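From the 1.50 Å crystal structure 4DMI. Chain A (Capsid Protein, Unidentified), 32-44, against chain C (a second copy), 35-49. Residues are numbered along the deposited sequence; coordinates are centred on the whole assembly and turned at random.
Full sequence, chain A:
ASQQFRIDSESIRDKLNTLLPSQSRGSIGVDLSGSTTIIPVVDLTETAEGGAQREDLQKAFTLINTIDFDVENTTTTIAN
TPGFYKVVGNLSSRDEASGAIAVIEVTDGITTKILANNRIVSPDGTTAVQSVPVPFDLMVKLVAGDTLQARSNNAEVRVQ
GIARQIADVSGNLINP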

ATOM      1  N   LEU A  32       0.475  26.284 -32.602  1.00 46.73           N
ATOM      2  CA  LEU A  32       0.668  24.900 -32.175  1.00 44.80           C
ATOM      3  C   LEU A  32      -0.023  23.924 -33.124  1.00 44.94           C
ATOM      4  O   LEU A  32      -1.089  24.219 -33.665  1.00 43.53           O
ATOM      5  CB  LEU A  32       0.166  24.696 -30.743  1.00 46.99           C
ATOM      6  N   SER A  33       0.594  22.764 -33.325  1.00 43.87           N
ATOM      7  CA  SER A  33       0.063  21.762 -34.242  1.00 42.14           C
ATOM      8  C   SER A  33       0.344  20.357 -33.721  1.00 39.64           C
ATOM      9  O   SER A  33       1.060  20.185 -32.734  1.00 39.48           O
ATOM     10  CB  SER A  33       0.666  21.943 -35.636  1.00 50.22           C
ATOM     11  OG  SER A  33       2.060  21.703 -35.626  1.00 51.44           O
ATOM     12  N   GLY A  34      -0.230  19.356 -34.381  1.00 35.09           N
ATOM     13  CA  GLY A  34      -0.033  17.971 -33.993  1.00 34.17           C
ATOM     14  C   GLY A  34       0.300  17.097 -35.185  1.00 38.22           C
ATOM     15  O   GLY A  34      -0.070  17.413 -36.315  1.00 43.17           O
ATOM     16  N   SER A  35       1.006  15.998 -34.936  1.00 33.06           N
ATOM     17  CA  SER A  35       1.365  15.063 -36.000  1.00 34.97           C
ATOM     18  C   SER A  35       0.361  13.920 -36.072  1.00 35.47           C
ATOM     19  O   SER A  35      -0.328  13.623 -35.095  1.00 37.94           O
ATOM     20  CB  SER A  35       2.779  14.510 -35.789  1.00 32.37           C
ATOM     21  OG  SER A  35       3.094  13.509 -36.742  1.00 34.98           O
ATOM     22  N   THR A  36       0.283  13.279 -37.233  1.00 39.77           N
ATOM     23  CA  THR A  36      -0.653  12.183 -37.438  1.00 38.59           C
ATOM     24  C   THR A  36       0.072  10.840 -37.506  1.00 36.98           C
ATOM     25  O   THR A  36      -0.532   9.810 -37.807  1.00 37.40           O
ATOM     26  CB  THR A  36      -1.484  12.386 -38.719  1.00 43.62           C
ATOM     27  OG1 THR A  36      -0.642  12.227 -39.868  1.00 41.65           O
ATOM     28  CG2 THR A  36      -2.109  13.774 -38.735  1.00 44.77           C
ATOM     29  N   THR A  37       1.371  10.857 -37.219  1.00 30.34           N
ATOM     30  CA  THR A  37       2.151   9.627 -37.162  1.00 30.07           C
ATOM     31  C   THR A  37       2.481   9.273 -35.720  1.00 25.80           C
ATOM     32  O   THR A  37       3.131  10.044 -35.012  1.00 28.20           O
ATOM     33  CB  THR A  37       3.448   9.736 -37.977  1.00 31.75           C
ATOM     34  OG1 THR A  37       3.124   9.874 -39.364  1.00 33.03           O
ATOM     35  CG2 THR A  37       4.305   8.493 -37.783  1.00 33.94           C
ATOM     36  N   ILE A  38       2.024   8.106 -35.280  1.00 25.09           N
ATOM     37  CA  ILE A  38       2.240   7.677 -33.907  1.00 23.72           C
ATOM     38  C   ILE A  38       3.616   7.033 -33.751  1.00 25.52           C
ATOM     39  O   ILE A  38       3.983   6.134 -34.507  1.00 23.71           O
ATOM     40  CB  ILE A  38       1.121   6.728 -33.452  1.00 24.18           C
ATOM     41  CG1 ILE A  38      -0.219   7.465 -33.513  1.00 28.92           C
ATOM     42  CG2 ILE A  38       1.382   6.214 -32.045  1.00 25.60           C
ATOM     43  CD1 ILE A  38      -1.431   6.570 -33.379  1.00 33.34           C
ATOM     44  N   ILE A  39       4.377   7.520 -32.773  1.00 22.81           N
ATOM     45  CA  ILE A  39       5.757   7.092 -32.579  1.00 21.89           C
ATOM     46  C   ILE A  39       5.842   6.147 -31.390  1.00 19.97           C
ATOM     47  O   ILE A  39       5.370   6.475 -30.308  1.00 19.66           O
ATOM     48  CB  ILE A  39       6.678   8.299 -32.303  1.00 20.21           C
ATOM     49  CG1 ILE A  39       6.541   9.358 -33.402  1.00 21.42           C
ATOM     50  CG2 ILE A  39       8.122   7.845 -32.140  1.00 23.44           C
ATOM     51  CD1 ILE A  39       6.903   8.870 -34.800  1.00 22.50           C
ATOM     52  N   PRO A  40       6.439   4.962 -31.585  1.00 19.62           N
ATOM     53  CA  PRO A  40       6.628   4.057 -30.448  1.00 18.89           C
ATOM     54  C   PRO A  40       7.859   4.474 -29.658  1.00 20.10           C
ATOM     55  O   PRO A  40       8.893   4.766 -30.263  1.00 18.27           O
ATOM     56  CB  PRO A  40       6.845   2.702 -31.123  1.00 21.90           C
ATOM     57  CG  PRO A  40       7.465   3.036 -32.449  1.00 20.29           C
ATOM     58  CD  PRO A  40       6.899   4.374 -32.857  1.00 20.53           C
ATOM     59  N   VAL A  41       7.749   4.520 -28.335  1.00 18.70           N
ATOM     60  CA  VAL A  41       8.863   4.963 -27.504  1.00 16.31           C
ATOM     61  C   VAL A  41       9.176   3.971 -26.393  1.00 15.86           C
ATOM     62  O   VAL A  41       8.335   3.152 -26.030  1.00 17.96           O
ATOM     63  CB  VAL A  41       8.584   6.351 -26.863  1.00 16.10           C
ATOM     64  CG1 VAL A  41       8.383   7.427 -27.939  1.00 17.07           C
ATOM     65  CG2 VAL A  41       7.386   6.285 -25.925  1.00 18.69           C
ATOM     66  N   VAL A  42      10.397   4.036 -25.866  1.00 15.31           N
ATOM     67  CA  VAL A  42      10.683   3.439 -24.565  1.00 14.92           C
ATOM     68  C   VAL A  42      11.218   4.537 -23.653  1.00 14.43           C
ATOM     69  O   VAL A  42      11.927   5.437 -24.109  1.00 14.92           O
ATOM     70  CB  VAL A  42      11.668   2.234 -24.626  1.00 17.43           C
ATOM     71  CG1 VAL A  42      11.001   1.016 -25.256  1.00 18.37           C
ATOM     72  CG2 VAL A  42      12.938   2.600 -25.377  1.00 20.51           C
ATOM     73  N   ASP A  43      10.869   4.456 -22.373  1.00 16.48           N
ATOM     74  CA  ASP A  43      11.171   5.514 -21.410  1.00 17.65           C
ATOM     75  C   ASP A  43      12.366   5.139 -20.537  1.00 17.66           C
ATOM     76  O   ASP A  43      12.295   4.186 -19.763  1.00 21.50           O
ATOM     77  CB  ASP A  43       9.940   5.767 -20.529  1.00 20.91           C
ATOM     78  CG  ASP A  43      10.045   7.044 -19.707  1.00 26.05           C
ATOM     79  OD1 ASP A  43      11.160   7.574 -19.536  1.00 22.22           O
ATOM     80  OD2 ASP A  43       8.995   7.509 -19.213  1.00 35.03           O
ATOM     81  N   LEU A  44      13.452   5.899 -20.652  1.00 14.59           N
ATOM     82  CA  LEU A  44      14.670   5.639 -19.886  1.00 16.38           C
ATOM     83  C   LEU A  44      14.807   6.556 -18.674  1.00 14.51           C
ATOM     84  O   LEU A  44      15.866   6.598 -18.042  1.00 16.00           O
ATOM     85  CB  LEU A  44      15.905   5.809 -20.779  1.00 16.72           C
ATOM     86  CG  LEU A  44      16.055   4.879 -21.988  1.00 22.72           C
ATOM     87  CD1 LEU A  44      17.251   5.296 -22.840  1.00 25.96           C
ATOM     88  CD2 LEU A  44      16.201   3.447 -21.547  1.00 31.17           C
TER
ATOM     89  N   SER C  35       9.765  22.296 -29.190  1.00 34.89           N
ATOM     90  CA  SER C  35       9.040  22.195 -30.458  1.00 33.00           C
ATOM     91  C   SER C  35       7.564  22.526 -30.265  1.00 34.46           C
ATOM     92  O   SER C  35       7.025  22.360 -29.172  1.00 32.91           O
ATOM     93  CB  SER C  35       9.190  20.796 -31.053  1.00 38.86           C
ATOM     94  OG  SER C  35       8.178  20.522 -32.005  1.00 35.16           O
ATOM     95  N   THR C  36       6.912  22.999 -31.323  1.00 36.73           N
ATOM     96  CA  THR C  36       5.493  23.343 -31.241  1.00 36.65           C
ATOM     97  C   THR C  36       4.583  22.324 -31.935  1.00 38.55           C
ATOM     98  O   THR C  36       3.378  22.539 -32.053  1.00 39.25           O
ATOM     99  CB  THR C  36       5.213  24.756 -31.789  1.00 42.10           C
ATOM    100  OG1 THR C  36       5.789  24.888 -33.094  1.00 41.01           O
ATOM    101  CG2 THR C  36       5.805  25.815 -30.865  1.00 42.62           C
ATOM    102  N   THR C  37       5.161  21.216 -32.388  1.00 35.98           N
ATOM    103  CA  THR C  37       4.366  20.123 -32.937  1.00 34.28           C
ATOM    104  C   THR C  37       4.223  19.024 -31.894  1.00 36.89           C
ATOM    105  O   THR C  37       5.216  18.526 -31.368  1.00 33.69           O
ATOM    106  CB  THR C  37       4.994  19.527 -34.211  1.00 32.78           C
ATOM    107  OG1 THR C  37       5.189  20.565 -35.179  1.00 35.87           O
ATOM    108  CG2 THR C  37       4.085  18.454 -34.799  1.00 33.96           C
ATOM    109  N   ILE C  38       2.983  18.654 -31.594  1.00 29.41           N
ATOM    110  CA  ILE C  38       2.711  17.631 -30.594  1.00 31.24           C
ATOM    111  C   ILE C  38       2.644  16.253 -31.231  1.00 28.97           C
ATOM    112  O   ILE C  38       1.888  16.029 -32.174  1.00 30.75           O
ATOM    113  CB  ILE C  38       1.413  17.931 -29.840  1.00 34.67           C
ATOM    114  CG1 ILE C  38       1.534  19.287 -29.146  1.00 36.77           C
ATOM    115  CG2 ILE C  38       1.112  16.835 -28.831  1.00 35.01           C
ATOM    116  CD1 ILE C  38       0.319  19.682 -28.364  1.00 45.20           C
ATOM    117  N   ILE C  39       3.443  15.335 -30.702  1.00 26.85           N
ATOM    118  CA  ILE C  39       3.588  14.015 -31.289  1.00 28.06           C
ATOM    119  C   ILE C  39       2.848  12.962 -30.473  1.00 26.77           C
ATOM    120  O   ILE C  39       3.075  12.832 -29.272  1.00 24.88           O
ATOM    121  CB  ILE C  39       5.068  13.614 -31.358  1.00 29.16           C
ATOM    122  CG1 ILE C  39       5.894  14.718 -32.019  1.00 25.62           C
ATOM    123  CG2 ILE C  39       5.223  12.290 -32.081  1.00 28.38           C
ATOM    124  CD1 ILE C  39       5.550  14.966 -33.477  1.00 26.40           C
ATOM    125  N   PRO C  40       1.953  12.204 -31.123  1.00 26.37           N
ATOM    126  CA  PRO C  40       1.282  11.105 -30.425  1.00 26.54           C
ATOM    127  C   PRO C  40       2.219   9.909 -30.307  1.00 26.12           C
ATOM    128  O   PRO C  40       2.950   9.609 -31.253  1.00 23.59           O
ATOM    129  CB  PRO C  40       0.114  10.775 -31.353  1.00 27.80           C
ATOM    130  CG  PRO C  40       0.617  11.123 -32.710  1.00 26.54           C
ATOM    131  CD  PRO C  40       1.495  12.337 -32.518  1.00 27.42           C
ATOM    132  N   VAL C  41       2.206   9.244 -29.158  1.00 24.71           N
ATOM    133  CA  VAL C  41       3.087   8.103 -28.929  1.00 24.53           C
ATOM    134  C   VAL C  41       2.370   6.909 -28.314  1.00 21.85           C
ATOM    135  O   VAL C  41       1.302   7.047 -27.712  1.00 25.15           O
ATOM    136  CB  VAL C  41       4.290   8.465 -28.007  1.00 21.31           C
ATOM    137  CG1 VAL C  41       5.115   9.588 -28.596  1.00 23.45           C
ATOM    138  CG2 VAL C  41       3.817   8.829 -26.606  1.00 22.06           C
ATOM    139  N   VAL C  42       2.964   5.732 -28.471  1.00 21.10           N
ATOM    140  CA  VAL C  42       2.618   4.586 -27.640  1.00 20.80           C
ATOM    141  C   VAL C  42       3.873   4.111 -26.910  1.00 25.18           C
ATOM    142  O   VAL C  42       4.969   4.110 -27.478  1.00 23.62           O
ATOM    143  CB  VAL C  42       1.960   3.431 -28.439  1.00 24.83           C
ATOM    144  CG1 VAL C  42       0.608   3.868 -28.987  1.00 26.62           C
ATOM    145  CG2 VAL C  42       2.861   2.953 -29.566  1.00 22.52           C
ATOM    146  N   ASP C  43       3.705   3.733 -25.647  1.00 22.53           N
ATOM    147  CA  ASP C  43       4.828   3.398 -24.776  1.00 18.57           C
ATOM    148  C   ASP C  43       5.003   1.879 -24.702  1.00 22.53           C
ATOM    149  O   ASP C  43       4.159   1.179 -24.154  1.00 25.82           O
ATOM    150  CB  ASP C  43       4.580   3.977 -23.379  1.00 19.75           C
ATOM    151  CG  ASP C  43       5.824   3.977 -22.506  1.00 25.58           C
ATOM    152  OD1 ASP C  43       6.782   3.243 -22.820  1.00 23.64           O
ATOM    153  OD2 ASP C  43       5.833   4.707 -21.491  1.00 35.85           O
ATOM    154  N   LEU C  44       6.108   1.383 -25.254  1.00 19.06           N
ATOM    155  CA  LEU C  44       6.397  -0.053 -25.270  1.00 21.31           C
ATOM    156  C   LEU C  44       7.313  -0.500 -24.129  1.00 18.84           C
ATOM    157  O   LEU C  44       7.756  -1.656 -24.100  1.00 17.57           O
ATOM    158  CB  LEU C  44       7.039  -0.437 -26.604  1.00 21.20           C
ATOM    159  CG  LEU C  44       6.168  -0.412 -27.861  1.00 28.27           C
ATOM    160  CD1 LEU C  44       7.032  -0.397 -29.099  1.00 33.95           C
ATOM    161  CD2 LEU C  44       5.274  -1.626 -27.881  1.00 29.31           C
ATOM    162  N   THR C  45       7.590   0.403 -23.190  1.00 18.46           N
ATOM    163  CA  THR C  45       8.548   0.126 -22.126  1.00 16.22           C
ATOM    164  C   THR C  45       8.200  -1.122 -21.321  1.00 16.33           C
ATOM    165  O   THR C  45       9.075  -1.946 -21.052  1.00 17.90           O
ATOM    166  CB  THR C  45       8.689   1.319 -21.162  1.00 16.88           C
ATOM    167  OG1 THR C  45       8.865   2.514 -21.928  1.00 17.27           O
ATOM    168  CG2 THR C  45       9.890   1.125 -20.237  1.00 18.17           C
ATOM    169  N   GLU C  46       6.929  -1.268 -20.955  1.00 18.10           N
ATOM    170  CA  GLU C  46       6.513  -2.406 -20.131  1.00 19.12           C
ATOM    171  C   GLU C  46       6.794  -3.731 -20.825  1.00 17.12           C
ATOM    172  O   GLU C  46       7.325  -4.662 -20.207  1.00 15.46           O
ATOM    173  CB  GLU C  46       5.032  -2.315 -19.736  1.00 20.38           C
ATOM    174  CG  GLU C  46       4.501  -3.620 -19.135  1.00 23.01           C
ATOM    175  CD  GLU C  46       3.203  -3.454 -18.373  1.00 30.47           C
ATOM    176  OE1 GLU C  46       2.265  -2.816 -18.895  1.00 36.55           O
ATOM    177  OE2 GLU C  46       3.119  -3.973 -17.249  1.00 28.53           O
ATOM    178  N   THR C  47       6.454  -3.811 -22.107  1.00 16.03           N
ATOM    179  CA  THR C  47       6.705  -5.028 -22.868  1.00 15.97           C
ATOM    180  C   THR C  47       8.207  -5.274 -22.973  1.00 15.47           C
ATOM    181  O   THR C  47       8.674  -6.403 -22.809  1.00 18.18           O
ATOM    182  CB  THR C  47       6.069  -4.967 -24.266  1.00 24.56           C
ATOM    183  OG1 THR C  47       4.643  -4.917 -24.134  1.00 25.87           O
ATOM    184  CG2 THR C  47       6.447  -6.194 -25.076  1.00 20.43           C
ATOM    185  N   ALA C  48       8.965  -4.212 -23.228  1.00 16.45           N
ATOM    186  CA  ALA C  48      10.408  -4.345 -23.372  1.00 18.09           C
ATOM    187  C   ALA C  48      11.064  -4.854 -22.089  1.00 18.04           C
ATOM    188  O   ALA C  48      12.090  -5.530 -22.144  1.00 19.78           O
ATOM    189  CB  ALA C  48      11.020  -3.023 -23.803  1.00 17.57           C
ATOM    190  N   GLU C  49      10.469  -4.527 -20.942  1.00 15.60           N
ATOM    191  CA  GLU C  49      10.965  -4.983 -19.646  1.00 15.60           C
ATOM    192  C   GLU C  49      10.537  -6.409 -19.325  1.00 17.43           C
ATOM    193  O   GLU C  49      10.978  -6.979 -18.323  1.00 20.16           O
ATOM    194  CB  GLU C  49      10.473  -4.061 -18.526  1.00 17.89           C
ATOM    195  CG  GLU C  49      10.898  -2.607 -18.655  1.00 19.43           C
ATOM    196  CD  GLU C  49      12.227  -2.300 -18.004  1.00 32.12           C
ATOM    197  OE1 GLU C  49      12.993  -3.246 -17.718  1.00 34.89           O
ATOM    198  OE2 GLU C  49      12.502  -1.100 -17.782  1.00 33.70           O
TER
HETATM  199  O   HOH W   1      13.299   1.962 -18.817  1.00 22.59           O

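What fills the apolar centre of this contact? Branched aliphatic side chains and prolines from strands 37-43 of both chains, joined by C:Leu44 just beyond the chain C strand, pack on the two faces of a parallel sheet. On one face A:Ile39, in the m,m rotamer, brings CG1 to 3.5 Å from CG2 of C:Ile39, the same residue of the other copy, while CG1 of A:Val41 lies 4.0 Å from CG1 of C:Val41. On the other, CB of A:Pro40 sits 3.7 Å from CD1 of C:Leu44, and CG2 of A:Ile38 comes within 3.9 Å of CG1 of C:Val42. CG1 of A:Ile38 also meets CG of C:Pro40 at 3.8 Å. The isoleucines and valines, branched at CB, suit strands; the prolines and C:Leu44 add apolar surface, and together the two stretches bury 918 Å².

How do the backbones join between the two layers of side chains? A:Ile39 pairs with C:Val41, and the chain A residue uses both its polar backbone atoms: its N donates to O of C:Pro40 at 3.0 Å, and its O accepts from N of C:Val42 at 3.1 Å. A:Val41 repeats the pattern, with its N 2.9 Å from O of C:Val42 and its O 2.9 Å from N of C:Leu44. A:Pro40, lying between them, has no N-H to give, but in this parallel ladder none is required of it here; its CA instead makes a CA-H...O contact of 3.4 Å with O of C:Val42.

Why is the pairing not continuous? The register shifts by two residues between A:Gly34 and A:Ile39, separating this ladder from a shorter one. There, N of A:Ser33 donates to O of C:Thr36 at 3.1 Å, O of A:Ser33 accepts from N of C:Ile38 at 2.7 Å, and N of A:Ser35 reaches O of C:Ile38 at 2.9 Å. CA of A:Gly34 makes a CA-H...O contact of 3.3 Å with O of C:Ile38. Between the ladders, A:Ser35 points its CB toward chain C, 3.6 Å from CD1 of C:Ile39, while its OG accepts N of A:Thr37 at 3.2 Å, bracing the turn. O of A:Ser35 is buried without a polar partner, 3.4 Å from CD of C:Pro40.

What closes the contact at its polar edge? Past the ladder that ends at A:Val41 and C:Asp43, the hydroxyl of C:Thr45 takes over from the backbone: its OG1 accepts N of A:Asp43 at 2.8 Å and donates to OD1 of C:Asp43 at a very short 2.4 Å. That same OD1 accepts N of C:Thr45 at 3.0 Å, so the carboxylate holds the first residue of the helix, by backbone and side chain alike. A threonine fits here because one hydroxyl can both give and receive. Farther out, a water donates to O of A:Asp43 at 2.6 Å and, weakly, to OE2 of C:Glu49 at 3.3 Å, linking the two chains through solvent.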